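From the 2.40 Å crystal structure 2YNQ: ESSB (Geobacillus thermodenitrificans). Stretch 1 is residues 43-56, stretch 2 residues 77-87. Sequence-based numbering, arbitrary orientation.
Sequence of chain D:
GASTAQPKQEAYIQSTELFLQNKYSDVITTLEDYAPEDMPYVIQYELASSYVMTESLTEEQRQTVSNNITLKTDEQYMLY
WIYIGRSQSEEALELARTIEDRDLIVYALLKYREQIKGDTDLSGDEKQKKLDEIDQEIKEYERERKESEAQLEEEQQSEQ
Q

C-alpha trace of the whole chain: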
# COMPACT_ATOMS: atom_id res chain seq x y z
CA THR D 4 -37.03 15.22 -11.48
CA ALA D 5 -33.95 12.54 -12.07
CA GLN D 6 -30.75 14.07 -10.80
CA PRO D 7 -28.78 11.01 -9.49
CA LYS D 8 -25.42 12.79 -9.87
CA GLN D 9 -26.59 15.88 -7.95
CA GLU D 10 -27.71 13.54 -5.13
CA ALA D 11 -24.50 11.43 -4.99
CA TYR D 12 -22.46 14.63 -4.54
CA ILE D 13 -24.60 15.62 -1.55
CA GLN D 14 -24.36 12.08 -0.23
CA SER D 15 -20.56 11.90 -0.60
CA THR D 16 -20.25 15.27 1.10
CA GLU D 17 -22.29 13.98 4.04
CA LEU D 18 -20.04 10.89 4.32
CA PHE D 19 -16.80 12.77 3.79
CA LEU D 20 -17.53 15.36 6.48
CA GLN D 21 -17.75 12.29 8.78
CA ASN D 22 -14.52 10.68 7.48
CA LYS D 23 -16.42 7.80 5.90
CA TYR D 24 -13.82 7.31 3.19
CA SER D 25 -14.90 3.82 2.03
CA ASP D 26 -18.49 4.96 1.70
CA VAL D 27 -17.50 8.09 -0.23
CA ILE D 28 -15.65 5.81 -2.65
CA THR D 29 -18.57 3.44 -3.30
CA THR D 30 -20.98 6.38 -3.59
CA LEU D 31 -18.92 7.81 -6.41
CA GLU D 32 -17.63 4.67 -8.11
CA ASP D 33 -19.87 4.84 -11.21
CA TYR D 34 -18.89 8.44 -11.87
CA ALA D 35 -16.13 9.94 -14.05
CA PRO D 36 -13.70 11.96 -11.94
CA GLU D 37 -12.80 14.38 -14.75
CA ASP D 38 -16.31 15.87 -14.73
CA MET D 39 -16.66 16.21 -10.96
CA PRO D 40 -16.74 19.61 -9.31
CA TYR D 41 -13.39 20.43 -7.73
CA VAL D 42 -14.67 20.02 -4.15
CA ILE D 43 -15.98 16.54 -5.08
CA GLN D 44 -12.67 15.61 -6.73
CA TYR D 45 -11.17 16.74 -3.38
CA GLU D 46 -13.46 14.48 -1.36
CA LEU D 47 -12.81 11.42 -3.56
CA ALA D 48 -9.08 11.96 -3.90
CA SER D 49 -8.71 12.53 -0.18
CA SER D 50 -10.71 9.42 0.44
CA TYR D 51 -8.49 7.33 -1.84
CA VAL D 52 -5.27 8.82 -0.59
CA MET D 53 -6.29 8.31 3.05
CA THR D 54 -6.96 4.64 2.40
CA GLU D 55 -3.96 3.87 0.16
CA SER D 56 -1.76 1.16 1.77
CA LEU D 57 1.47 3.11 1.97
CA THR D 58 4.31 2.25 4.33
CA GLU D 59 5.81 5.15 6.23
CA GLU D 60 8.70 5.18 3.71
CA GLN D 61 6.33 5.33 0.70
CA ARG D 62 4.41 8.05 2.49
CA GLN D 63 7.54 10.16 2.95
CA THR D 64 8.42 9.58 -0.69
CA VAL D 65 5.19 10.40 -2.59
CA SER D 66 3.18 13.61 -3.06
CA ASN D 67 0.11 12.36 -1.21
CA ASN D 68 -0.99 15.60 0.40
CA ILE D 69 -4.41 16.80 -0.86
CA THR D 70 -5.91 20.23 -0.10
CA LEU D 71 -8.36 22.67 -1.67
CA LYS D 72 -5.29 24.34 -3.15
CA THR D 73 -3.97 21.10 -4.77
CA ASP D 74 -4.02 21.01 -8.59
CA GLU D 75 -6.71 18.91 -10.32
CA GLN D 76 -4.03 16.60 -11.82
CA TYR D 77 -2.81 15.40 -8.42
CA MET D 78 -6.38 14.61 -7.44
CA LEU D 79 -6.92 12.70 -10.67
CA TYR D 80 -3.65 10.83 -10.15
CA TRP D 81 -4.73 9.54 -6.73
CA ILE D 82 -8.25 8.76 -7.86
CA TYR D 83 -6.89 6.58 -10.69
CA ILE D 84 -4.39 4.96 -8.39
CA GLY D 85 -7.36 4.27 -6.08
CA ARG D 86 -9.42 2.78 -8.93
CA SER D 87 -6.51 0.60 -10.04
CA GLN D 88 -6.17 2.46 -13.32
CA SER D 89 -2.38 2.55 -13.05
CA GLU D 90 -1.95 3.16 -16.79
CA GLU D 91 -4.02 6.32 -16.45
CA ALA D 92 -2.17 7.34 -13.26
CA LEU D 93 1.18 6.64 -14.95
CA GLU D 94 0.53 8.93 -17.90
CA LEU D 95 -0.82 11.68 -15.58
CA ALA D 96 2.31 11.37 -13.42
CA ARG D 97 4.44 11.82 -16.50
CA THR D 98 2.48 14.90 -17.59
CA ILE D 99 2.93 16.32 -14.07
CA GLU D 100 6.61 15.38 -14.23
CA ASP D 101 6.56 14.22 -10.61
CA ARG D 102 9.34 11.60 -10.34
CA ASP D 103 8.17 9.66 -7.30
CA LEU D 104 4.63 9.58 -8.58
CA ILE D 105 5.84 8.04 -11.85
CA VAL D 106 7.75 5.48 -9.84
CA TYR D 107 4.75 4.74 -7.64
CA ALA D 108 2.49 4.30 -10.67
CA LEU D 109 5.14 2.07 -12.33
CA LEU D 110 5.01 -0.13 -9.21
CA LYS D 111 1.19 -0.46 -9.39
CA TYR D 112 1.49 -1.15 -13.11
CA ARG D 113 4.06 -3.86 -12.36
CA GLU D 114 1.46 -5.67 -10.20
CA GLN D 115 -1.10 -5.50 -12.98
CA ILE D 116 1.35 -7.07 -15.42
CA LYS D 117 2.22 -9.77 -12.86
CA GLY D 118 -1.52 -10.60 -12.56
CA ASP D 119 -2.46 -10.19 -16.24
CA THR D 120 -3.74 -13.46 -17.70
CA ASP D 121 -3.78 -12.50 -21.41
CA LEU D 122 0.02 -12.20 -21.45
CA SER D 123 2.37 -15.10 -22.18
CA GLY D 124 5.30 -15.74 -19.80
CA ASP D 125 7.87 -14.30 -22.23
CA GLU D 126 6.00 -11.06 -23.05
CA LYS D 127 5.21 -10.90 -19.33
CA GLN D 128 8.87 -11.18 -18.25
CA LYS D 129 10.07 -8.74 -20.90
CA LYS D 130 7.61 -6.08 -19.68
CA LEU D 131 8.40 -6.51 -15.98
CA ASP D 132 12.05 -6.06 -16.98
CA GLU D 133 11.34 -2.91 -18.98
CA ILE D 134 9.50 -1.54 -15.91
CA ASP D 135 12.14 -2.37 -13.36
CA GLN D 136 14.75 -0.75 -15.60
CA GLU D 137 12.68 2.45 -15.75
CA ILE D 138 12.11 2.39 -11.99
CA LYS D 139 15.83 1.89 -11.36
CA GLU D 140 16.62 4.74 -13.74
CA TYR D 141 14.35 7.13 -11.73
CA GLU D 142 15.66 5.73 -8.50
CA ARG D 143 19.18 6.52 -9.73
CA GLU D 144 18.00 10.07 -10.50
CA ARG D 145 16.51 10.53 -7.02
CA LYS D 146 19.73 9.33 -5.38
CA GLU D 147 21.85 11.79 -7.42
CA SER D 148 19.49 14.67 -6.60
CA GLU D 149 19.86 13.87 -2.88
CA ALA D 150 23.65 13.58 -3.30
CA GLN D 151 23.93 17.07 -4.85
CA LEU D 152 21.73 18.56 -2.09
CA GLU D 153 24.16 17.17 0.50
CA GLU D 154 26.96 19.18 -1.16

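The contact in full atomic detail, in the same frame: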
# COMPACT_ATOMS: atom_id res chain seq x y z
N ILE D 43 -15.64 17.97 -5.09
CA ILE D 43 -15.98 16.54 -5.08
C ILE D 43 -14.73 15.72 -5.47
O ILE D 43 -14.42 14.71 -4.84
CB ILE D 43 -17.20 16.22 -5.99
CG1 ILE D 43 -18.44 17.07 -5.61
CG2 ILE D 43 -17.49 14.73 -6.03
CD1 ILE D 43 -18.94 16.94 -4.16
N GLN D 44 -13.99 16.18 -6.47
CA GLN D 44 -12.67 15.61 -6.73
C GLN D 44 -11.83 15.56 -5.44
O GLN D 44 -11.14 14.57 -5.19
CB GLN D 44 -11.94 16.40 -7.83
CG GLN D 44 -12.55 16.26 -9.22
CD GLN D 44 -11.89 17.21 -10.20
OE1 GLN D 44 -11.40 18.27 -9.81
NE2 GLN D 44 -11.88 16.84 -11.48
N TYR D 45 -11.91 16.63 -4.64
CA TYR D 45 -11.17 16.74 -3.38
C TYR D 45 -11.59 15.66 -2.40
O TYR D 45 -10.73 15.00 -1.79
CB TYR D 45 -11.40 18.12 -2.73
CG TYR D 45 -10.89 18.21 -1.30
CD1 TYR D 45 -9.52 18.20 -1.03
CD2 TYR D 45 -11.78 18.28 -0.22
CE1 TYR D 45 -9.05 18.27 0.28
CE2 TYR D 45 -11.32 18.35 1.10
CZ TYR D 45 -9.95 18.35 1.35
OH TYR D 45 -9.44 18.41 2.65
N GLU D 46 -12.90 15.48 -2.25
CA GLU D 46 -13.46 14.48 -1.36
C GLU D 46 -13.01 13.07 -1.75
O GLU D 46 -12.57 12.30 -0.89
CB GLU D 46 -15.00 14.54 -1.32
CG GLU D 46 -15.58 15.80 -0.67
CD GLU D 46 -17.13 15.91 -0.80
OE1 GLU D 46 -17.81 14.93 -1.16
OE2 GLU D 46 -17.67 17.00 -0.53
N LEU D 47 -13.14 12.75 -3.04
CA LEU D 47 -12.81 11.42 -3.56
C LEU D 47 -11.31 11.14 -3.44
O LEU D 47 -10.89 10.12 -2.90
CB LEU D 47 -13.27 11.29 -5.01
CG LEU D 47 -13.24 9.88 -5.62
CD1 LEU D 47 -13.91 8.84 -4.68
CD2 LEU D 47 -13.87 9.85 -7.03
N ALA D 48 -10.51 12.10 -3.89
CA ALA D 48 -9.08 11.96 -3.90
C ALA D 48 -8.58 11.84 -2.48
O ALA D 48 -7.72 11.00 -2.20
CB ALA D 48 -8.42 13.10 -4.64
N SER D 49 -9.13 12.64 -1.58
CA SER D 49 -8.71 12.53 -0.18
C SER D 49 -9.06 11.17 0.30
O SER D 49 -8.26 10.53 0.97
CB SER D 49 -9.34 13.58 0.76
OG SER D 49 -9.07 14.88 0.30
N SER D 50 -10.25 10.70 -0.07
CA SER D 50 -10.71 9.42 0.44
C SER D 50 -9.80 8.30 -0.07
O SER D 50 -9.43 7.42 0.72
CB SER D 50 -12.17 9.17 0.09
OG SER D 50 -12.99 10.13 0.73
N TYR D 51 -9.41 8.34 -1.34
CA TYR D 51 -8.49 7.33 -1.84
C TYR D 51 -7.14 7.44 -1.19
O TYR D 51 -6.58 6.43 -0.72
CB TYR D 51 -8.35 7.40 -3.36
CG TYR D 51 -9.47 6.74 -4.12
CD1 TYR D 51 -9.74 5.37 -3.99
CD2 TYR D 51 -10.27 7.49 -4.97
CE1 TYR D 51 -10.78 4.76 -4.72
CE2 TYR D 51 -11.31 6.91 -5.69
CZ TYR D 51 -11.55 5.55 -5.56
OH TYR D 51 -12.58 5.01 -6.29
N VAL D 52 -6.62 8.65 -1.11
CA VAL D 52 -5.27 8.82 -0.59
C VAL D 52 -5.20 8.41 0.88
O VAL D 52 -4.19 7.88 1.32
CB VAL D 52 -4.70 10.25 -0.88
CG1 VAL D 52 -4.51 11.05 0.40
CG2 VAL D 52 -3.35 10.13 -1.53
N MET D 53 -6.29 8.63 1.63
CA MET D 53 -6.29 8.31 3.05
C MET D 53 -6.31 6.81 3.27
O MET D 53 -5.90 6.32 4.35
CB MET D 53 -7.50 8.94 3.76
CG MET D 53 -7.45 10.47 3.89
SD MET D 53 -6.15 11.03 5.01
CE MET D 53 -6.66 10.18 6.51
N THR D 54 -6.79 6.08 2.27
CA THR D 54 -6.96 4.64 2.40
C THR D 54 -5.97 3.86 1.52
O THR D 54 -6.11 2.65 1.35
CB THR D 54 -8.41 4.23 2.05
OG1 THR D 54 -8.72 4.66 0.72
CG2 THR D 54 -9.39 4.86 2.99
N GLU D 55 -5.00 4.55 0.94
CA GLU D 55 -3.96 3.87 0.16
C GLU D 55 -2.97 3.19 1.13
O GLU D 55 -2.47 3.82 2.05
CB GLU D 55 -3.24 4.87 -0.75
CG GLU D 55 -2.18 4.28 -1.66
CD GLU D 55 -2.74 3.43 -2.79
OE1 GLU D 55 -3.97 3.40 -3.00
OE2 GLU D 55 -1.94 2.77 -3.48
N SER D 56 -2.73 1.90 0.94
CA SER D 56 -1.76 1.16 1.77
C SER D 56 -0.34 1.57 1.48
O SER D 56 0.33 0.91 0.72
CB SER D 56 -1.83 -0.33 1.47
OG SER D 56 -3.11 -0.81 1.80
N TYR D 77 -3.17 16.19 -9.59
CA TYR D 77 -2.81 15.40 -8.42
C TYR D 77 -4.00 14.64 -7.86
O TYR D 77 -3.86 13.49 -7.44
CB TYR D 77 -2.15 16.25 -7.35
CG TYR D 77 -0.71 16.57 -7.66
CD1 TYR D 77 0.31 15.67 -7.32
CD2 TYR D 77 -0.35 17.77 -8.31
CE1 TYR D 77 1.64 15.95 -7.61
CE2 TYR D 77 1.00 18.06 -8.61
CZ TYR D 77 1.98 17.13 -8.25
OH TYR D 77 3.31 17.38 -8.50
N MET D 78 -5.16 15.28 -7.87
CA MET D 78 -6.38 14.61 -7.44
C MET D 78 -6.72 13.48 -8.37
O MET D 78 -7.03 12.37 -7.92
CB MET D 78 -7.53 15.62 -7.35
CG MET D 78 -7.31 16.64 -6.22
SD MET D 78 -8.68 17.82 -6.09
CE MET D 78 -7.99 18.98 -4.91
N LEU D 79 -6.63 13.73 -9.68
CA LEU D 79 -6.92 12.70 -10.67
C LEU D 79 -5.94 11.55 -10.56
O LEU D 79 -6.35 10.38 -10.63
CB LEU D 79 -6.92 13.28 -12.09
CG LEU D 79 -8.09 14.24 -12.37
CD1 LEU D 79 -7.95 14.97 -13.75
CD2 LEU D 79 -9.43 13.51 -12.23
N TYR D 80 -4.66 11.86 -10.36
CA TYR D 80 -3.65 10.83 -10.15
C TYR D 80 -4.08 9.86 -9.05
O TYR D 80 -4.13 8.65 -9.26
CB TYR D 80 -2.31 11.44 -9.78
CG TYR D 80 -1.30 10.40 -9.40
CD1 TYR D 80 -0.48 9.82 -10.36
CD2 TYR D 80 -1.15 9.98 -8.07
CE1 TYR D 80 0.46 8.84 -10.02
CE2 TYR D 80 -0.21 9.00 -7.72
CZ TYR D 80 0.59 8.44 -8.70
OH TYR D 80 1.53 7.47 -8.41
N TRP D 81 -4.41 10.40 -7.87
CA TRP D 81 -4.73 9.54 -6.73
C TRP D 81 -6.04 8.79 -6.90
O TRP D 81 -6.18 7.66 -6.43
CB TRP D 81 -4.68 10.33 -5.42
CG TRP D 81 -3.24 10.59 -5.04
CD1 TRP D 81 -2.58 11.79 -5.09
CD2 TRP D 81 -2.27 9.60 -4.63
NE1 TRP D 81 -1.26 11.61 -4.72
CE2 TRP D 81 -1.06 10.28 -4.41
CE3 TRP D 81 -2.33 8.22 -4.41
CZ2 TRP D 81 0.11 9.62 -4.00
CZ3 TRP D 81 -1.17 7.56 -3.99
CH2 TRP D 81 0.03 8.26 -3.79
N ILE D 82 -6.99 9.41 -7.60
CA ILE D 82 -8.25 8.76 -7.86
C ILE D 82 -8.02 7.55 -8.78
O ILE D 82 -8.56 6.45 -8.55
CB ILE D 82 -9.30 9.73 -8.46
CG1 ILE D 82 -9.73 10.77 -7.41
CG2 ILE D 82 -10.50 8.94 -9.01
CD1 ILE D 82 -10.52 12.01 -7.97
N TYR D 83 -7.19 7.73 -9.81
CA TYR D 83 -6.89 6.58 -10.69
C TYR D 83 -6.06 5.52 -10.02
O TYR D 83 -6.26 4.31 -10.28
CB TYR D 83 -6.17 6.99 -11.97
CG TYR D 83 -6.90 7.97 -12.84
CD1 TYR D 83 -8.26 7.83 -13.11
CD2 TYR D 83 -6.20 9.02 -13.43
CE1 TYR D 83 -8.92 8.75 -13.94
CE2 TYR D 83 -6.84 9.93 -14.26
CZ TYR D 83 -8.20 9.79 -14.50
OH TYR D 83 -8.78 10.72 -15.34
N ILE D 84 -5.10 5.94 -9.20
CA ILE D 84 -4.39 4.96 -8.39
C ILE D 84 -5.42 4.21 -7.58
O ILE D 84 -5.41 2.98 -7.56
CB ILE D 84 -3.36 5.59 -7.43
CG1 ILE D 84 -2.13 6.12 -8.19
CG2 ILE D 84 -2.97 4.58 -6.38
CD1 ILE D 84 -1.18 5.02 -8.81
N GLY D 85 -6.34 4.93 -6.92
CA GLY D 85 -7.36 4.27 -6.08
C GLY D 85 -8.25 3.31 -6.85
O GLY D 85 -8.68 2.30 -6.32
N ARG D 86 -8.53 3.61 -8.12
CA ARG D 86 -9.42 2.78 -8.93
C ARG D 86 -8.65 1.71 -9.67
O ARG D 86 -9.21 0.98 -10.47
CB ARG D 86 -10.25 3.63 -9.91
CG ARG D 86 -11.21 4.56 -9.23
CD ARG D 86 -12.05 5.40 -10.16
NE ARG D 86 -13.16 6.01 -9.41
CZ ARG D 86 -14.20 6.65 -9.95
NH1 ARG D 86 -14.30 6.79 -11.27
NH2 ARG D 86 -15.15 7.14 -9.16
N SER D 87 -7.36 1.59 -9.39
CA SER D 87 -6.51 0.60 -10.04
C SER D 87 -6.43 0.83 -11.55
O SER D 87 -6.47 -0.11 -12.33
CB SER D 87 -7.02 -0.83 -9.74
OG SER D 87 -6.99 -1.08 -8.35
O HOH W 1 -15.16 6.16 -6.44

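Two helical segments of one chain pack here; both helices begin before these stretches. Their axes come within 8.3 Å, and their N-to-C directions differ by 50°. The backbones are closest at two points. The CA of Ala-48 lies 5.2 Å from the CA of Ile-82, and the CA of Tyr-51 lies 5.3 Å from the CA of Gly-85. Together the stretches bury 719 Å².

The central bump is Ile-82. Its side chain is a knob in a hole formed by Gln-44, Leu-47, Ala-48 and Tyr-51. Its CB points sideways, but the end of the side chain comes nearer to the first helix. CD1 of Ile-82 reaches the backbone O of Gln-44 at 3.8 Å. CG1 of Ile-82 lies 3.8 Å from CB of Ala-48. CG2 of Ile-82 meets CD2 of Leu-47 at 4.0 Å. CG2 of Ile-82 is also 4.0 Å from CE2 of Tyr-51. The contacts with Leu-47, Ala-48 and Tyr-51 are apolar; the one with Gln-44 is van der Waals packing against a carbonyl O.

Ala-48 also packs against Met-78, with its CB 3.8 Å from the Met-78 CB and 3.6 Å from the Met-78 O. The Met-78 side chain runs across the first helix near Tyr-45. SD of Met-78 lies 3.7 Å from N of Tyr-45, and CE of Met-78 touches CB of Tyr-45 at 4.1 Å. That methyl sits at the edge of the Tyr-45 ring.

Tyr-51 fills the hollow left at Gly-85. CD1 of Tyr-51 is 3.4 Å from the Gly-85 CA. A CB on Gly-85 would point toward the first helix and fall about 2.1 Å from CD1 of Tyr-51, a clash. The lack of a side chain therefore makes room for the ring. One face of the ring is covered by O of Ile-82 and N of Arg-86.

The Tyr-51 hydroxyl reaches Arg-86, the first residue past the helix to leave helical geometry. NE of Arg-86 donates a weak hydrogen bond to OH of Tyr-51 (3.3 Å, 157°). One water bridges the same two side chains. The water O lies 2.8 Å from OH of Tyr-51 and accepts from NH2 of Arg-86 at 2.9 Å.

Val-52 and Trp-81 form a second tight fit. CG2 of Val-52 sits over the face of the indole, 3.3 Å from CD2 of Trp-81. This is a CH-pi contact with the five-membered ring. Beyond the helix, Glu-55 adds its CG, 4.1 Å from CZ3 of Trp-81. OE2 of Glu-55 lies 3.6 Å from CG2 of Ile-84 and is hydrogen-bonded elsewhere in the structure.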